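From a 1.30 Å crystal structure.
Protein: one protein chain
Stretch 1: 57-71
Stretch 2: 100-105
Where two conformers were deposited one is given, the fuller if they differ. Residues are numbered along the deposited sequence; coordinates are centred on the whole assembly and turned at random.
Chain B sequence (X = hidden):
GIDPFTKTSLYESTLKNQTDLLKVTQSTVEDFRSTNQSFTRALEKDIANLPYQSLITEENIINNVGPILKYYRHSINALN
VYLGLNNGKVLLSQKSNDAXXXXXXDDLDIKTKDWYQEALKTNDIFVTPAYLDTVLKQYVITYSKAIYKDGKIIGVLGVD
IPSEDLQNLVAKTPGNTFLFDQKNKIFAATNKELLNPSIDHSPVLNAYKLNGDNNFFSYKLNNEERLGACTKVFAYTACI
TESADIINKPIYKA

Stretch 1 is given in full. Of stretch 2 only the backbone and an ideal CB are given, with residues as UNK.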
ATOM      1  N   THR B  57      14.888  32.726  -6.256  1.00 26.28           N
ATOM      2  CA  THR B  57      15.884  32.762  -7.331  1.00 25.35           C
ATOM      3  C   THR B  57      16.149  31.336  -7.802  1.00 23.56           C
ATOM      4  O   THR B  57      15.984  30.388  -7.037  1.00 23.05           O
ATOM      5  CB  THR B  57      17.223  33.406  -6.909  1.00 28.40           C
ATOM      6  OG1 THR B  57      17.880  32.583  -5.938  1.00 29.88           O
ATOM      7  CG2 THR B  57      17.000  34.801  -6.338  1.00 33.63           C
ATOM      8  N   GLU B  58      16.560  31.183  -9.057  1.00 24.20           N
ATOM      9  CA  GLU B  58      16.833  29.857  -9.600  1.00 23.86           C
ATOM     10  C   GLU B  58      17.945  29.147  -8.832  1.00 21.97           C
ATOM     11  O   GLU B  58      17.836  27.955  -8.535  1.00 20.09           O
ATOM     12  CB  GLU B  58      17.146  29.926 -11.096  1.00 25.27           C
ATOM     13  CG  GLU B  58      15.940  30.296 -11.944  1.00 27.46           C
ATOM     14  CD  GLU B  58      16.242  30.293 -13.431  1.00 30.05           C
ATOM     15  OE1 GLU B  58      17.370  29.917 -13.807  1.00 31.28           O
ATOM     16  OE2 GLU B  58      15.347  30.665 -14.214  1.00 35.72           O
ATOM     17  N   GLU B  59      19.001  29.882  -8.493  1.00 23.09           N
ATOM     18  CA  GLU B  59      20.091  29.317  -7.703  1.00 24.36           C
ATOM     19  C   GLU B  59      19.598  28.776  -6.359  1.00 21.73           C
ATOM     20  O   GLU B  59      19.944  27.662  -5.959  1.00 21.82           O
ATOM     21  CB  GLU B  59      21.198  30.353  -7.487  1.00 29.67           C
ATOM     22  CG  GLU B  59      22.335  29.867  -6.600  1.00 33.09           C
ATOM     23  CD  GLU B  59      23.461  30.883  -6.470  1.00 43.46           C
ATOM     24  OE1 GLU B  59      23.423  31.917  -7.169  1.00 48.70           O
ATOM     25  OE2 GLU B  59      24.384  30.639  -5.667  1.00 51.74           O
ATOM     26  N   ASN B  60      18.795  29.569  -5.658  1.00 20.60           N
ATOM     27  CA  ASN B  60      18.272  29.137  -4.369  1.00 20.61           C
ATOM     28  C   ASN B  60      17.319  27.951  -4.500  1.00 19.44           C
ATOM     29  O   ASN B  60      17.322  27.042  -3.670  1.00 18.16           O
ATOM     30  CB  ASN B  60      17.600  30.298  -3.635  1.00 19.96           C
ATOM     31  CG  ASN B  60      18.601  31.292  -3.090  1.00 26.63           C
ATOM     32  OD1 ASN B  60      19.795  31.011  -3.033  1.00 29.64           O
ATOM     33  ND2 ASN B  60      18.118  32.456  -2.676  1.00 26.65           N
ATOM     34  N   ILE B  61      16.512  27.953  -5.553  1.00 16.69           N
ATOM     35  CA  ILE B  61      15.611  26.833  -5.793  1.00 15.26           C
ATOM     36  C   ILE B  61      16.404  25.545  -6.036  1.00 14.55           C
ATOM     37  O   ILE B  61      16.126  24.512  -5.420  1.00 14.45           O
ATOM     38  CB  ILE B  61      14.647  27.123  -6.955  1.00 16.59           C
ATOM     39  CG1 ILE B  61      13.643  28.205  -6.540  1.00 17.44           C
ATOM     40  CG2 ILE B  61      13.918  25.850  -7.380  1.00 18.26           C
ATOM     41  CD1 ILE B  61      12.888  28.835  -7.694  1.00 20.84           C
ATOM     42  N   ILE B  62      17.408  25.605  -6.908  1.00 15.30           N
ATOM     43  CA  ILE B  62      18.237  24.433  -7.180  1.00 16.47           C
ATOM     44  C   ILE B  62      18.849  23.913  -5.879  1.00 17.76           C
ATOM     45  O   ILE B  62      18.758  22.725  -5.562  1.00 17.37           O
ATOM     46  CB  ILE B  62      19.376  24.761  -8.174  1.00 18.00           C
ATOM     47  CG1 ILE B  62      18.808  25.064  -9.563  1.00 19.41           C
ATOM     48  CG2 ILE B  62      20.375  23.613  -8.253  1.00 18.77           C
ATOM     49  CD1 ILE B  62      19.809  25.736 -10.497  1.00 20.95           C
ATOM     50  N   ASN B  63      19.456  24.816  -5.120  1.00 16.94           N
ATOM     51  CA  ASN B  63      20.191  24.414  -3.929  1.00 18.50           C
ATOM     52  C   ASN B  63      19.333  23.949  -2.763  1.00 16.73           C
ATOM     53  O   ASN B  63      19.743  23.073  -2.007  1.00 18.98           O
ATOM     54  CB  ASN B  63      21.117  25.534  -3.466  1.00 20.89           C
ATOM     55  CG  ASN B  63      22.248  25.787  -4.435  1.00 24.98           C
ATOM     56  OD1 ASN B  63      22.636  24.904  -5.200  1.00 27.41           O
ATOM     57  ND2 ASN B  63      22.788  26.996  -4.406  1.00 29.38           N
ATOM     58  N   ASN B  64      18.147  24.533  -2.617  1.00 15.39           N
ATOM     59  CA  ASN B  64      17.312  24.261  -1.456  1.00 15.45           C
ATOM     60  C   ASN B  64      16.153  23.317  -1.732  1.00 13.50           C
ATOM     61  O   ASN B  64      15.810  22.500  -0.878  1.00 14.66           O
ATOM     62  CB  ASN B  64      16.775  25.561  -0.852  1.00 17.77           C
ATOM     63  CG  ASN B  64      17.872  26.432  -0.295  1.00 21.00           C
ATOM     64  OD1 ASN B  64      18.435  26.130   0.749  1.00 27.68           O
ATOM     65  ND2 ASN B  64      18.176  27.521  -0.986  1.00 21.10           N
ATOM     66  N   VAL B  65      15.536  23.432  -2.907  1.00 12.19           N
ATOM     67  CA  VAL B  65      14.433  22.541  -3.254  1.00 12.06           C
ATOM     68  C   VAL B  65      14.960  21.198  -3.760  1.00 11.64           C
ATOM     69  O   VAL B  65      14.382  20.149  -3.466  1.00 11.27           O
ATOM     70  CB  VAL B  65      13.473  23.183  -4.285  1.00 11.89           C
ATOM     71  CG1 VAL B  65      12.366  22.212  -4.677  1.00 12.43           C
ATOM     72  CG2 VAL B  65      12.868  24.458  -3.705  1.00 13.55           C
ATOM     73  N   GLY B  66      16.061  21.220  -4.505  1.00 11.91           N
ATOM     74  CA  GLY B  66      16.565  20.002  -5.117  1.00 11.95           C
ATOM     75  C   GLY B  66      16.767  18.828  -4.169  1.00 11.85           C
ATOM     76  O   GLY B  66      16.307  17.721  -4.452  1.00 11.87           O
ATOM     77  N   PRO B  67      17.467  19.052  -3.043  1.00 12.19           N
ATOM     78  CA  PRO B  67      17.653  17.931  -2.114  1.00 13.14           C
ATOM     79  C   PRO B  67      16.325  17.361  -1.618  1.00 11.77           C
ATOM     80  O   PRO B  67      16.212  16.152  -1.444  1.00 12.30           O
ATOM     81  CB  PRO B  67      18.459  18.559  -0.968  1.00 15.69           C
ATOM     82  CG  PRO B  67      19.222  19.667  -1.621  1.00 17.77           C
ATOM     83  CD  PRO B  67      18.257  20.231  -2.644  1.00 14.36           C
ATOM     84  N   ILE B  68      15.332  18.213  -1.402  1.00 11.35           N
ATOM     85  CA  ILE B  68      14.046  17.726  -0.914  1.00 10.39           C
ATOM     86  C   ILE B  68      13.382  16.826  -1.963  1.00  9.84           C
ATOM     87  O   ILE B  68      12.868  15.748  -1.633  1.00 10.43           O
ATOM     88  CB  ILE B  68      13.094  18.894  -0.544  1.00 11.26           C
ATOM     89  CG1 ILE B  68      13.791  19.881   0.386  1.00 14.19           C
ATOM     90  CG2 ILE B  68      11.850  18.344   0.119  1.00 12.55           C
ATOM     91  CD1 ILE B  68      12.893  21.037   0.865  1.00 16.15           C
ATOM     92  N   LEU B  69      13.419  17.248  -3.227  1.00 10.24           N
ATOM     93  CA  LEU B  69      12.849  16.437  -4.297  1.00 10.24           C
ATOM     94  C   LEU B  69      13.529  15.081  -4.356  1.00 10.17           C
ATOM     95  O   LEU B  69      12.871  14.053  -4.516  1.00 10.36           O
ATOM     96  CB  LEU B  69      12.998  17.124  -5.656  1.00 10.25           C
ATOM     97  CG  LEU B  69      12.407  18.522  -5.819  1.00 10.84           C
ATOM     98  CD1 LEU B  69      12.688  19.040  -7.237  1.00 13.33           C
ATOM     99  CD2 LEU B  69      10.913  18.532  -5.523  1.00 13.40           C
ATOM    100  N   LYS B  70      14.856  15.079  -4.243  0.57  9.81           N
ATOM    101  CA  LYS B  70      15.607  13.835  -4.323  0.57 10.45           C
ATOM    102  C   LYS B  70      15.290  12.883  -3.170  0.57  9.86           C
ATOM    103  O   LYS B  70      15.069  11.688  -3.381  0.57 10.59           O
ATOM    104  CB  LYS B  70      17.112  14.114  -4.363  0.57 12.63           C
ATOM    105  CG  LYS B  70      17.961  12.845  -4.483  0.57 16.63           C
ATOM    106  CD  LYS B  70      19.458  13.142  -4.497  0.57 24.65           C
ATOM    107  CE  LYS B  70      19.993  13.404  -3.100  0.57 26.57           C
ATOM    108  NZ  LYS B  70      21.483  13.265  -3.033  0.57 24.30           N
ATOM    109  N   TYR B  71      15.297  13.396  -1.945  1.00 11.29           N
ATOM    110  CA  TYR B  71      15.058  12.526  -0.796  1.00 11.78           C
ATOM    111  C   TYR B  71      13.634  11.980  -0.857  1.00 11.35           C
ATOM    112  O   TYR B  71      13.407  10.797  -0.617  1.00 11.56           O
ATOM    113  CB  TYR B  71      15.324  13.250   0.532  1.00 13.35           C
ATOM    114  CG  TYR B  71      16.775  13.608   0.744  1.00 16.68           C
ATOM    115  CD1 TYR B  71      17.780  12.682   0.498  1.00 15.94           C
ATOM    116  CD2 TYR B  71      17.143  14.885   1.160  1.00 20.09           C
ATOM    117  CE1 TYR B  71      19.133  13.014   0.692  1.00 19.69           C
ATOM    118  CE2 TYR B  71      18.476  15.219   1.354  1.00 23.20           C
ATOM    119  CZ  TYR B  71      19.470  14.294   1.117  1.00 23.35           C
ATOM    120  OH  TYR B  71      20.793  14.666   1.320  1.00 31.23           O
ATOM    121  N   UNK B 100      23.741  12.560  -9.750  1.00 36.43           N
ATOM    122  CA  UNK B 100      23.895  14.008  -9.636  1.00 34.41           C
ATOM    123  C   UNK B 100      22.688  14.639  -8.946  1.00 37.51           C
ATOM    124  O   UNK B 100      21.652  13.997  -8.772  1.00 35.95           O
ATOM    125  CB  UNK B 100      24.095  14.631 -11.019  1.00 34.41           C
ATOM    126  N   UNK B 101      22.814  15.906  -8.573  1.00 39.74           N
ATOM    127  CA  UNK B 101      21.695  16.622  -7.977  1.00 33.02           C
ATOM    128  C   UNK B 101      20.692  17.048  -9.047  1.00 25.73           C
ATOM    129  O   UNK B 101      21.048  17.182 -10.219  1.00 25.97           O
ATOM    130  CB  UNK B 101      22.195  17.843  -7.202  1.00 33.02           C
ATOM    131  N   UNK B 102      19.425  17.259  -8.647  1.00 20.01           N
ATOM    132  CA  UNK B 102      18.429  17.743  -9.608  1.00 17.60           C
ATOM    133  C   UNK B 102      18.892  19.019 -10.300  1.00 19.09           C
ATOM    134  O   UNK B 102      19.507  19.892  -9.676  1.00 20.50           O
ATOM    135  CB  UNK B 102      17.091  17.989  -8.907  1.00 17.60           C
ATOM    136  N   UNK B 103      18.615  19.108 -11.593  1.00 22.47           N
ATOM    137  CA  UNK B 103      18.998  20.265 -12.381  1.00 24.30           C
ATOM    138  C   UNK B 103      17.777  20.860 -13.061  1.00 20.31           C
ATOM    139  O   UNK B 103      16.714  20.219 -13.139  1.00 19.27           O
ATOM    140  CB  UNK B 103      20.060  19.888 -13.416  1.00 24.30           C
ATOM    141  N   UNK B 104      17.938  22.091 -13.532  1.00 20.43           N
ATOM    142  CA  UNK B 104      16.897  22.786 -14.276  1.00 19.42           C
ATOM    143  C   UNK B 104      16.917  22.355 -15.732  1.00 22.81           C
ATOM    144  O   UNK B 104      17.961  22.372 -16.380  1.00 25.80           O
ATOM    145  CB  UNK B 104      17.071  24.302 -14.165  1.00 19.42           C
ATOM    146  N   UNK B 105      15.757  21.954 -16.233  1.00 19.86           N
ATOM    147  CA  UNK B 105      15.582  21.662 -17.647  1.00 20.52           C
ATOM    148  C   UNK B 105      14.759  22.804 -18.229  1.00 22.34           C
ATOM    149  O   UNK B 105      13.786  23.235 -17.614  1.00 20.90           O
ATOM    150  CB  UNK B 105      14.910  20.306 -17.871  1.00 20.52           C
TER

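Position 100 has its CA-to-CB bond pointing away from the helix, and nothing of stretch 1 lies within 5.5 Å of the ideal CB. Phi/psi of -63/168 is an extended conformation open to most residues. Any polar or charged side chain would suit. The residue is Lys100. It makes no contact with the helix.

Position 101 points sideways, and its ideal CB is also free of stretch 1. A long, flexible side chain could turn back toward Pro67 and the end of Lys70. Methionine, leucine, glutamine or an acidic residue paired with the lysine would all be reasonable. The residue is Met101, with chi angles m, m, m. This fold brings its end to the helix: Met101 CE lies 3.9 Å from Pro67 CG, an apolar contact. Met101 SD is 3.6 Å from Lys70 NZ.

Position 102 points toward the helix. Its CA is 5.4 Å from the CA of Gly66, a close approach at a residue with no side chain. The ideal CB is 4.3 Å from Gly66 CA and 4.8 Å from Leu69 CD1, so room is limited. Alanine, valine or proline would suit. Phi of -54 is compatible with proline, and so is the extended 101 before it. The residue is Pro102, with a C-gamma exo ring. Pro102 CG sits 3.4 Å from Gly66 O, while that oxygen accepts the helical bond from Lys70 N at 3.0 Å. Water 1 links the backbones, donating to Ile62 O (water oxygen to Ile62 O, 2.8 Å) and to Pro102 O (water oxygen to Pro102 O, 2.9 Å). No direct hydrogen bond joins the two stretches.

Position 103 points away from the helix, at phi/psi of -124/164, a strand conformation. Polar, charged or beta-branched side chains would fit. The residue is Glu103. Glu103 OE2 forms a long salt bridge with Lys100 NZ, at 3.9 Å.

Position 104 points toward the helix, the reverse of 103, as is usual for neighbours in a strand. The ideal CB is 4.8 Å from Ile62 CD1, with the carboxylate of Glu58 further along. Leucine, isoleucine or methionine would suit the apolar part; a basic residue could look to the glutamate. The residue is Leu104, with chi1 m and chi2 t. Leu104 CD1 packs 3.8 Å from Ile62 CD1 and lies 3.5 Å from Glu58 OE1, whose hydrogen bonding is met elsewhere in the structure.

Position 105 is out of reach of stretch 1, which sets no preference. The residue is Arg105, which touches a crystal neighbour.

Stretch 2 (100-105) KMPELR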
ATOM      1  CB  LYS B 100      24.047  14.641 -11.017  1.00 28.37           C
ATOM      2  CG  LYS B 100      24.534  13.683 -12.088  1.00 29.31           C
ATOM      3  CD  LYS B 100      24.103  14.152 -13.473  1.00 28.27           C
ATOM      4  CE  LYS B 100      24.480  15.608 -13.701  1.00 27.89           C
ATOM      5  NZ  LYS B 100      25.937  15.836 -13.495  1.00 29.46           N
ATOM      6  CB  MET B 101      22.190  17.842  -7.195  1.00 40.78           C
ATOM      7  CG  MET B 101      22.981  17.487  -5.953  1.00 53.69           C
ATOM      8  SD  MET B 101      22.140  16.245  -4.950  1.00 51.70           S
ATOM      9  CE  MET B 101      20.814  17.194  -4.205  1.00 34.49           C
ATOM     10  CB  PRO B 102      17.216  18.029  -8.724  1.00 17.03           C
ATOM     11  CG  PRO B 102      17.348  17.041  -7.611  1.00 16.95           C
ATOM     12  CD  PRO B 102      18.825  16.993  -7.325  1.00 19.80           C
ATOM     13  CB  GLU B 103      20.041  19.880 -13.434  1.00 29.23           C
ATOM     14  CG  GLU B 103      21.374  19.441 -12.857  1.00 39.25           C
ATOM     15  CD  GLU B 103      22.356  19.017 -13.929  1.00 48.57           C
ATOM     16  OE1 GLU B 103      21.920  18.814 -15.082  1.00 50.38           O
ATOM     17  OE2 GLU B 103      23.561  18.891 -13.622  1.00 62.92           O
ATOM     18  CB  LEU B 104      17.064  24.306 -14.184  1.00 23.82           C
ATOM     19  CG  LEU B 104      16.742  24.995 -12.863  1.00 23.31           C
ATOM     20  CD1 LEU B 104      16.975  26.493 -12.978  1.00 25.96           C
ATOM     21  CD2 LEU B 104      15.310  24.722 -12.434  1.00 20.93           C
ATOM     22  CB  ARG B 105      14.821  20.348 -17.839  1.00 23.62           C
ATOM     23  CG  ARG B 105      15.443  19.111 -17.187  1.00 27.93           C
ATOM     24  CD  ARG B 105      16.517  18.490 -18.065  1.00 26.46           C
ATOM     25  NE  ARG B 105      16.160  18.525 -19.482  1.00 25.60           N
ATOM     26  CZ  ARG B 105      15.570  17.532 -20.142  1.00 23.64           C
ATOM     27  NH1 ARG B 105      15.263  16.399 -19.518  1.00 24.96           N
ATOM     28  NH2 ARG B 105      15.294  17.670 -21.432  1.00 24.57           N
TER
HETATM   29  O   HOH W   1      19.512  20.374  -6.836  1.00 20.42           O
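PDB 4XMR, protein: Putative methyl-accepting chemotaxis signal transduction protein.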